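Local structure of threonine synthase (Brucella melitensis bv. 1, 4F4F) at residues Q38-F43 with H329-A334; R323-A328 with G347-S352. The protein probably catalyses the pyridoxal-phosphate-dependent conversion of O-phospho-L-homoserine and water to L-threonine and phosphate, the last step of threonine biosynthesis. All blocks are in the same frame, centred on the assembly; numbering follows the deposited sequence.

Interaction 1: residues Q38-F43 with H329-A334; sequences QEYPQF and HGRDAA
Gln38, in the loop 38-43, and Arg331, in the turn that leads into helix 333-346, form the closest backbone approach between the two segments, yet their CA atoms stay 10.0 Å apart, so one long side chain has to span the gap. Arg331 does this with a chain extended from CG to NE, after a first torsion of -64° that sets CG beside its backbone N. Its NH1 ends 3.3 Å from the carbonyl O of Gln38. A water joins the same two atoms: it donates to Gln38 O at 2.7 Å and accepts a weak bond from Arg331 NH1. The reach starts from a helix end of the Schellman type, in which Gly330, with positive phi, is the C-prime residue and Arg331 N returns to Phe326 O. At the other amino group, NH2 lies 3.6 Å from CE2 of Tyr40, the ring and guanidinium planes turned 75° apart, while the Tyr40 hydroxyl sits at the guanidinium edge, in its plane. Both groups are gathered on one carboxylate oxygen, Glu327 OE2, which forms a salt bridge with Arg331 NH2 and accepts a hydrogen bond from Tyr40 OH; Arg331 NH2 also bonds to Pro37 O. The buried tyrosine also packs on Phe266 and Val270 of helix 263-274.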
loop_
_atom_site.group_PDB
_atom_site.type_symbol
_atom_site.label_atom_id
_atom_site.label_comp_id
_atom_site.label_asym_id
_atom_site.label_seq_id
_atom_site.Cartn_x
_atom_site.Cartn_y
_atom_site.Cartn_z
ATOM N N GLN A 38 6.216 -10.338 16.308
ATOM C CA GLN A 38 5.901 -11.188 17.436
ATOM C C GLN A 38 5.361 -10.326 18.588
ATOM O O GLN A 38 4.547 -10.776 19.388
ATOM C CB GLN A 38 7.163 -11.894 17.865
ATOM C CG GLN A 38 6.982 -12.880 19.001
ATOM C CD GLN A 38 8.285 -13.514 19.361
ATOM O OE1 GLN A 38 9.111 -12.920 20.060
ATOM N NE2 GLN A 38 8.476 -14.721 18.916
ATOM N N GLU A 39 5.875 -9.102 18.680
ATOM C CA GLU A 39 5.321 -8.093 19.568
ATOM C C GLU A 39 5.467 -6.740 18.925
ATOM O O GLU A 39 6.328 -6.539 18.052
ATOM C CB GLU A 39 6.047 -8.056 20.905
ATOM C CG GLU A 39 7.522 -7.777 20.776
ATOM C CD GLU A 39 8.350 -8.984 21.140
ATOM O OE1 GLU A 39 9.459 -8.745 21.670
ATOM O OE2 GLU A 39 7.896 -10.150 20.944
ATOM N N TYR A 40 4.631 -5.806 19.357
ATOM C CA TYR A 40 4.689 -4.465 18.823
ATOM C C TYR A 40 5.583 -3.572 19.674
ATOM O O TYR A 40 5.462 -3.534 20.895
ATOM C CB TYR A 40 3.302 -3.867 18.689
ATOM C CG TYR A 40 2.556 -4.513 17.569
ATOM C CD1 TYR A 40 2.868 -4.239 16.251
ATOM C CD2 TYR A 40 1.606 -5.487 17.827
ATOM C CE1 TYR A 40 2.195 -4.849 15.224
ATOM C CE2 TYR A 40 0.939 -6.110 16.793
ATOM C CZ TYR A 40 1.235 -5.794 15.511
ATOM O OH TYR A 40 0.566 -6.475 14.545
ATOM N N PRO A 41 6.477 -2.821 19.025
ATOM C CA PRO A 41 7.285 -1.836 19.749
ATOM C C PRO A 41 6.369 -0.814 20.392
ATOM O O PRO A 41 5.339 -0.496 19.822
ATOM C CB PRO A 41 8.096 -1.178 18.631
ATOM C CG PRO A 41 8.134 -2.201 17.552
ATOM C CD PRO A 41 6.765 -2.801 17.588
ATOM N N GLN A 42 6.701 -0.369 21.587
ATOM C CA GLN A 42 5.808 0.490 22.328
ATOM C C GLN A 42 6.381 1.880 22.513
ATOM O O GLN A 42 7.571 2.052 22.760
ATOM C CB GLN A 42 5.495 -0.110 23.700
ATOM C CG GLN A 42 4.772 -1.420 23.598
ATOM C CD GLN A 42 3.379 -1.232 23.057
ATOM O OE1 GLN A 42 2.612 -0.406 23.562
ATOM N NE2 GLN A 42 3.031 -2.006 22.042
ATOM N N PHE A 43 5.487 2.862 22.430
ATOM C CA PHE A 43 5.783 4.259 22.760
ATOM C C PHE A 43 4.853 4.734 23.866
ATOM O O PHE A 43 3.634 4.654 23.725
ATOM C CB PHE A 43 5.569 5.162 21.534
ATOM C CG PHE A 43 6.678 5.119 20.551
ATOM C CD1 PHE A 43 6.871 4.018 19.744
ATOM C CD2 PHE A 43 7.531 6.201 20.418
ATOM C CE1 PHE A 43 7.919 3.980 18.836
ATOM C CE2 PHE A 43 8.563 6.173 19.499
ATOM C CZ PHE A 43 8.760 5.057 18.717
ATOM N N HIS A 329 -8.546 -12.683 16.658
ATOM C CA HIS A 329 -8.756 -14.016 17.236
ATOM C C HIS A 329 -7.767 -14.301 18.329
ATOM O O HIS A 329 -7.544 -15.446 18.691
ATOM C CB HIS A 329 -8.670 -15.090 16.141
ATOM C CG HIS A 329 -9.858 -15.094 15.201
ATOM N ND1 HIS A 329 -10.022 -14.160 14.235
ATOM C CD2 HIS A 329 -10.955 -15.941 15.115
ATOM C CE1 HIS A 329 -11.170 -14.396 13.572
ATOM N NE2 HIS A 329 -11.757 -15.473 14.121
ATOM N N GLY A 330 -7.107 -13.265 18.813
ATOM C CA GLY A 330 -6.088 -13.427 19.825
ATOM C C GLY A 330 -4.934 -14.300 19.376
ATOM O O GLY A 330 -4.387 -15.049 20.160
ATOM N N ARG A 331 -4.560 -14.156 18.119
ATOM C CA ARG A 331 -3.452 -14.861 17.495
ATOM C C ARG A 331 -3.635 -16.387 17.529
ATOM O O ARG A 331 -2.679 -17.156 17.630
ATOM C CB ARG A 331 -2.131 -14.357 18.075
ATOM C CG ARG A 331 -1.870 -12.888 17.752
ATOM C CD ARG A 331 -0.402 -12.530 17.887
ATOM N NE ARG A 331 -0.088 -11.277 17.231
ATOM C CZ ARG A 331 1.144 -10.876 16.899
ATOM N NH1 ARG A 331 2.211 -11.616 17.163
ATOM N NH2 ARG A 331 1.320 -9.704 16.292
ATOM N N ASP A 332 -4.894 -16.812 17.384
ATOM C CA ASP A 332 -5.260 -18.221 17.262
ATOM C C ASP A 332 -5.092 -18.618 15.771
ATOM O O ASP A 332 -5.963 -18.375 14.940
ATOM C CB ASP A 332 -6.710 -18.401 17.760
ATOM C CG ASP A 332 -7.238 -19.823 17.641
ATOM O OD1 ASP A 332 -6.595 -20.678 16.999
ATOM O OD2 ASP A 332 -8.373 -20.051 18.170
ATOM N N ALA A 333 -3.940 -19.196 15.461
ATOM C CA ALA A 333 -3.591 -19.593 14.108
ATOM C C ALA A 333 -4.520 -20.663 13.549
ATOM O O ALA A 333 -4.835 -20.650 12.347
ATOM C CB ALA A 333 -2.156 -20.062 14.053
ATOM N N ALA A 334 -4.944 -21.603 14.402
ATOM C CA ALA A 334 -5.910 -22.604 13.957
ATOM C C ALA A 334 -7.224 -21.938 13.483
ATOM O O ALA A 334 -7.777 -22.313 12.452
ATOM C CB ALA A 334 -6.170 -23.629 15.053
HETATM O O HOH W 1 2.919 -12.976 19.577
#

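Interaction 2: residues R323-A328 with G347-S352; sequences RLLFEA and GGFTIS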
loop_
_atom_site.group_PDB
_atom_site.type_symbol
_atom_site.label_atom_id
_atom_site.label_comp_id
_atom_site.label_asym_id
_atom_site.label_seq_id
_atom_site.Cartn_x
_atom_site.Cartn_y
_atom_site.Cartn_z
ATOM N N ARG A 323 -4.306 -10.301 8.376
ATOM C CA ARG A 323 -3.486 -9.838 9.482
ATOM C C ARG A 323 -4.398 -9.370 10.620
ATOM O O ARG A 323 -4.164 -9.713 11.805
ATOM C CB ARG A 323 -2.502 -8.752 9.050
ATOM C CG ARG A 323 -1.287 -9.276 8.343
ATOM C CD ARG A 323 -0.377 -8.150 7.851
ATOM N NE ARG A 323 0.989 -8.618 7.603
ATOM C CZ ARG A 323 1.519 -8.848 6.407
ATOM N NH1 ARG A 323 0.842 -8.659 5.276
ATOM N NH2 ARG A 323 2.755 -9.288 6.305
ATOM N N LEU A 324 -5.468 -8.652 10.287
ATOM C CA LEU A 324 -6.380 -8.236 11.351
ATOM C C LEU A 324 -7.130 -9.428 11.937
ATOM O O LEU A 324 -7.355 -9.479 13.165
ATOM C CB LEU A 324 -7.364 -7.153 10.904
ATOM C CG LEU A 324 -8.440 -6.709 11.929
ATOM C CD1 LEU A 324 -7.806 -6.164 13.209
ATOM C CD2 LEU A 324 -9.366 -5.685 11.311
ATOM N N LEU A 325 -7.562 -10.362 11.083
ATOM C CA LEU A 325 -8.221 -11.560 11.582
ATOM C C LEU A 325 -7.385 -12.254 12.666
ATOM O O LEU A 325 -7.907 -12.703 13.675
ATOM C CB LEU A 325 -8.502 -12.554 10.444
ATOM C CG LEU A 325 -9.626 -12.190 9.485
ATOM C CD1 LEU A 325 -9.742 -13.195 8.325
ATOM C CD2 LEU A 325 -10.964 -12.099 10.222
ATOM N N PHE A 326 -6.090 -12.392 12.417
ATOM C CA PHE A 326 -5.165 -13.047 13.358
ATOM C C PHE A 326 -5.194 -12.310 14.690
ATOM O O PHE A 326 -5.374 -12.935 15.738
ATOM C CB PHE A 326 -3.746 -13.041 12.766
ATOM C CG PHE A 326 -2.708 -13.785 13.552
ATOM C CD1 PHE A 326 -2.850 -15.131 13.831
ATOM C CD2 PHE A 326 -1.531 -13.146 13.956
ATOM C CE1 PHE A 326 -1.843 -15.829 14.512
ATOM C CE2 PHE A 326 -0.529 -13.829 14.618
ATOM C CZ PHE A 326 -0.686 -15.174 14.907
ATOM N N GLU A 327 -5.062 -10.989 14.651
ATOM C CA GLU A 327 -5.049 -10.208 15.889
ATOM C C GLU A 327 -6.395 -10.301 16.633
ATOM O O GLU A 327 -6.437 -10.461 17.863
ATOM C CB GLU A 327 -4.703 -8.739 15.585
ATOM C CG GLU A 327 -3.349 -8.544 14.915
ATOM C CD GLU A 327 -2.188 -8.753 15.832
ATOM O OE1 GLU A 327 -2.382 -9.260 16.985
ATOM O OE2 GLU A 327 -1.063 -8.450 15.384
ATOM N N ALA A 328 -7.485 -10.225 15.875
ATOM C CA ALA A 328 -8.827 -10.241 16.424
ATOM C C ALA A 328 -9.176 -11.585 17.114
ATOM O O ALA A 328 -9.977 -11.599 18.063
ATOM C CB ALA A 328 -9.843 -9.888 15.362
ATOM N N GLY A 347 -15.693 -19.615 -0.989
ATOM C CA GLY A 347 -15.842 -18.182 -1.345
ATOM C C GLY A 347 -16.272 -17.233 -0.233
ATOM O O GLY A 347 -16.601 -16.086 -0.490
ATOM N N GLY A 348 -16.287 -17.701 1.008
ATOM C CA GLY A 348 -16.590 -16.844 2.144
ATOM C C GLY A 348 -16.431 -17.563 3.474
ATOM O O GLY A 348 -16.211 -18.792 3.522
ATOM N N PHE A 349 -16.526 -16.800 4.551
ATOM C CA PHE A 349 -16.564 -17.349 5.887
ATOM C C PHE A 349 -17.300 -16.370 6.742
ATOM O O PHE A 349 -17.451 -15.196 6.374
ATOM C CB PHE A 349 -15.153 -17.587 6.473
ATOM C CG PHE A 349 -14.258 -16.380 6.429
ATOM C CD1 PHE A 349 -14.340 -15.385 7.399
ATOM C CD2 PHE A 349 -13.333 -16.236 5.399
ATOM C CE1 PHE A 349 -13.521 -14.269 7.341
ATOM C CE2 PHE A 349 -12.517 -15.121 5.340
ATOM C CZ PHE A 349 -12.618 -14.132 6.311
ATOM N N THR A 350 -17.729 -16.861 7.896
ATOM C CA THR A 350 -18.382 -16.032 8.902
ATOM C C THR A 350 -17.486 -15.872 10.106
ATOM O O THR A 350 -16.929 -16.846 10.584
ATOM C CB THR A 350 -19.724 -16.628 9.307
ATOM O OG1 THR A 350 -20.619 -16.420 8.208
ATOM C CG2 THR A 350 -20.302 -15.892 10.546
ATOM N N ILE A 351 -17.294 -14.637 10.565
ATOM C CA ILE A 351 -16.431 -14.404 11.729
ATOM C C ILE A 351 -17.272 -14.601 12.987
ATOM O O ILE A 351 -18.341 -14.010 13.094
ATOM C CB ILE A 351 -15.830 -12.990 11.702
ATOM C CG1 ILE A 351 -15.066 -12.748 10.407
ATOM C CG2 ILE A 351 -14.908 -12.753 12.906
ATOM C CD1 ILE A 351 -14.669 -11.299 10.212
ATOM N N SER A 352 -16.826 -15.433 13.915
ATOM C CA SER A 352 -17.559 -15.672 15.161
ATOM C C SER A 352 -17.609 -14.443 16.069
ATOM O O SER A 352 -16.884 -13.467 15.891
ATOM C CB SER A 352 -16.964 -16.839 15.919
ATOM O OG SER A 352 -15.637 -16.564 16.322
#
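The two-stranded antiparallel sheet of 299-301 and 348-350 meets helix 321-328 through Leu325, whose forked end touches Phe349 with one methyl and Ile351, just past the strand, with the other. CD1 comes within 3.6 Å of CZ of Phe349, leucine and phenylalanine approaching from opposite directions, and this methyl lies oblique to the ring. The phenylalanine leaves the strand with a first torsion of 53°, CG lying between the backbone N and the carbonyl carbon, and from there its ring extends to meet the leucine. The other methyl, CD2, lies 3.8 Å from CD1 of Ile351. No hydrogen bond crosses between the segments; the contact is apolar and all three residues are buried. In the fold, the chain runs from helix 321-328 through helix 333-346 to strand 348-350, and Met340 of the middle helix touches both Leu325 and Phe349. CG1 of Ile351 lies at the edge of the phenylalanine ring, in plane. Tyr300, on the partner strand, meets the ring with planes about 20° apart, and the same two residues are joined by backbone hydrogen bonding. Ile351 also packs against Leu356 and Ile359 of helix 353-362.

Interactions 1 and 2 lie 15 Å apart between centres, and their segments alternate along the chain. Helix 321-328 carries Leu325 of interaction 2, while its Glu327 bonds to Tyr40 and Arg331 of interaction 1; the tie to the 38-43 loop is short, with Glu327 OE2 2.7 Å from Tyr40 OH. A looser touch joins His329 CE1 to Ile351 CG2 at 4.1 Å. Neither contact includes a residue of the cofactor pocket, but the side chain of Phe262, which binds pyridoxal 5'-phosphate, is about 8 Å from the Leu325 side chain and about 11 Å from that of Tyr40. Leu324, on the same helix as Leu325, touches Phe262 directly.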